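Local coordinates for ssDNA binding protein (Aeropyrum pernix, PDB 4PSN) that binds single-stranded DNA, probably holding it within a system of tunnels formed between its subunits, at residues T9-A14 and V69-I74. Sequence-based numbering, arbitrary orientation.
Sequences TGLVIA and VVRIQI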
loop_
_atom_site.group_PDB
_atom_site.type_symbol
_atom_site.label_atom_id
_atom_site.label_comp_id
_atom_site.label_asym_id
_atom_site.label_seq_id
_atom_site.Cartn_x
_atom_site.Cartn_y
_atom_site.Cartn_z
ATOM N N THR C 9 -11.104 -1.742 -4.325
ATOM C CA THR C 9 -9.870 -2.209 -4.949
ATOM C C THR C 9 -8.766 -1.158 -4.928
ATOM O O THR C 9 -7.599 -1.482 -5.106
ATOM C CB THR C 9 -10.104 -2.574 -6.434
ATOM O OG1 THR C 9 -10.593 -1.423 -7.128
ATOM C CG2 THR C 9 -11.113 -3.719 -6.576
ATOM N N GLY C 10 -9.134 0.109 -4.753
ATOM C CA GLY C 10 -8.213 1.194 -5.070
ATOM C C GLY C 10 -7.941 1.205 -6.573
ATOM O O GLY C 10 -8.588 0.480 -7.328
ATOM N N LEU C 11 -6.993 2.028 -7.014
ATOM C CA LEU C 11 -6.637 2.103 -8.420
ATOM C C LEU C 11 -5.923 0.824 -8.785
ATOM O O LEU C 11 -5.016 0.378 -8.073
ATOM C CB LEU C 11 -5.699 3.276 -8.675
ATOM C CG LEU C 11 -6.230 4.659 -8.293
ATOM C CD1 LEU C 11 -5.132 5.689 -8.501
ATOM C CD2 LEU C 11 -7.476 5.004 -9.115
ATOM N N VAL C 12 -6.326 0.216 -9.891
ATOM C CA VAL C 12 -5.623 -0.980 -10.345
ATOM C C VAL C 12 -5.638 -1.086 -11.877
ATOM O O VAL C 12 -6.618 -0.711 -12.512
ATOM C CB VAL C 12 -6.204 -2.255 -9.654
ATOM C CG1 VAL C 12 -7.634 -2.503 -10.112
ATOM C CG2 VAL C 12 -5.315 -3.474 -9.908
ATOM N N ILE C 13 -4.541 -1.554 -12.476
ATOM C CA ILE C 13 -4.555 -1.802 -13.920
ATOM C C ILE C 13 -5.626 -2.858 -14.209
ATOM O O ILE C 13 -5.775 -3.823 -13.460
ATOM C CB ILE C 13 -3.188 -2.291 -14.462
ATOM C CG1 ILE C 13 -2.108 -1.237 -14.253
ATOM C CG2 ILE C 13 -3.273 -2.549 -15.965
ATOM C CD1 ILE C 13 -2.132 -0.138 -15.317
ATOM N N ALA C 14 -6.374 -2.687 -15.290
ATOM C CA ALA C 14 -7.544 -3.531 -15.498
ATOM C C ALA C 14 -7.194 -5.020 -15.472
ATOM O O ALA C 14 -7.937 -5.826 -14.907
ATOM C CB ALA C 14 -8.255 -3.157 -16.786
ATOM N N VAL C 69 -6.933 1.712 -16.406
ATOM C CA VAL C 69 -6.974 1.663 -14.945
ATOM C C VAL C 69 -8.437 1.667 -14.506
ATOM O O VAL C 69 -9.260 2.347 -15.107
ATOM C CB VAL C 69 -6.233 2.858 -14.338
ATOM C CG1 VAL C 69 -6.521 2.991 -12.840
ATOM C CG2 VAL C 69 -4.731 2.735 -14.595
ATOM N N VAL C 70 -8.767 0.881 -13.489
ATOM C CA VAL C 70 -10.117 0.847 -12.955
ATOM C C VAL C 70 -10.073 0.969 -11.446
ATOM O O VAL C 70 -9.028 0.802 -10.833
ATOM C CB VAL C 70 -10.824 -0.474 -13.286
ATOM C CG1 VAL C 70 -11.116 -0.571 -14.786
ATOM C CG2 VAL C 70 -9.976 -1.657 -12.807
ATOM N N ARG C 71 -11.216 1.253 -10.847
ATOM C CA ARG C 71 -11.338 1.261 -9.398
ATOM C C ARG C 71 -12.757 0.809 -9.135
ATOM O O ARG C 71 -13.692 1.318 -9.747
ATOM C CB ARG C 71 -11.107 2.668 -8.829
ATOM C CG ARG C 71 -11.216 2.746 -7.294
ATOM C CD ARG C 71 -10.469 3.965 -6.737
ATOM N NE ARG C 71 -11.122 5.215 -7.122
ATOM C CZ ARG C 71 -10.633 6.435 -6.881
ATOM N NH1 ARG C 71 -11.311 7.500 -7.279
ATOM N NH2 ARG C 71 -9.476 6.589 -6.237
ATOM N N ILE C 72 -12.917 -0.149 -8.232
ATOM C CA ILE C 72 -14.201 -0.811 -8.046
ATOM C C ILE C 72 -14.531 -0.880 -6.580
ATOM O O ILE C 72 -13.654 -1.058 -5.746
ATOM C CB ILE C 72 -14.154 -2.274 -8.598
ATOM C CG1 ILE C 72 -13.764 -2.262 -10.074
ATOM C CG2 ILE C 72 -15.493 -2.973 -8.406
ATOM C CD1 ILE C 72 -13.497 -3.612 -10.648
ATOM N N GLN C 73 -15.803 -0.718 -6.262
ATOM C CA GLN C 73 -16.235 -0.875 -4.898
ATOM C C GLN C 73 -17.644 -1.422 -4.914
ATOM O O GLN C 73 -18.434 -1.121 -5.819
ATOM C CB GLN C 73 -16.140 0.448 -4.123
ATOM C CG GLN C 73 -17.116 1.517 -4.532
ATOM C CD GLN C 73 -17.175 2.645 -3.508
ATOM O OE1 GLN C 73 -16.190 3.361 -3.308
ATOM N NE2 GLN C 73 -18.328 2.789 -2.831
ATOM N N ILE C 74 -17.943 -2.268 -3.940
ATOM C CA ILE C 74 -19.288 -2.807 -3.799
ATOM C C ILE C 74 -19.477 -3.220 -2.351
ATOM O O ILE C 74 -18.549 -3.731 -1.732
ATOM C CB ILE C 74 -19.489 -4.010 -4.733
ATOM C CG1 ILE C 74 -20.923 -4.533 -4.665
ATOM C CG2 ILE C 74 -18.470 -5.117 -4.414
ATOM C CD1 ILE C 74 -21.160 -5.687 -5.675
HETATM O O HOH W 1 -11.767 1.418 -4.440
#
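The guanidinium of R71 has the methyl CD2 of L11 over one face, 3.8 Å from NH2, while at its rim NH1 is in a salt bridge with E93 on the neighbouring strand 83-97. The arginine reaches this place across G10, its CG lying 3.5 Å from the G10 carbonyl O, and a bend at chi3 (68°) sets NE off the line of the aliphatic chain. The segment 9-14 illustrates how two strands stay joined where the regular pairing of one is broken. At V12 the pairing is regular: V12 and V70 form an antiparallel hydrogen-bonded pair, with V70 N 2.8 Å from V12 O and V12 N 2.9 Å from V70 O. Their side chains meet on the same face of the sheet, CG1 of V12 against CG2 of V70 at 3.7 Å.

Upstream, G10 turns with positive phi (65°), and a side chain takes over from the main chain. T9 OG1 accepts a hydrogen bond from I72 N at 2.9 Å and donates one to G10 O at 2.8 Å, in the carbonyl plane, on a lone pair; T9 N donates a hydrogen bond to I72 O. A water accepts from G10 N and bonds weakly to I72 O. An alanine in place of T9 would probably leave the I72 amide without its acceptor, the G10 carbonyl without this donor, and a gap where CG2 lies against I72 CB.

V70 and I72 pack on helix 40-61 and T9 on helix 17-28, whereas L11 and R71 touch W95 of their own chain; across the subunit boundary L11 meets V12 and R71 meets I13 of a second subunit. The arrangement is that of an interrupted strand, outermost within this chain, in a three-stranded antiparallel sheet, with helices on one face and a subunit interface on the other.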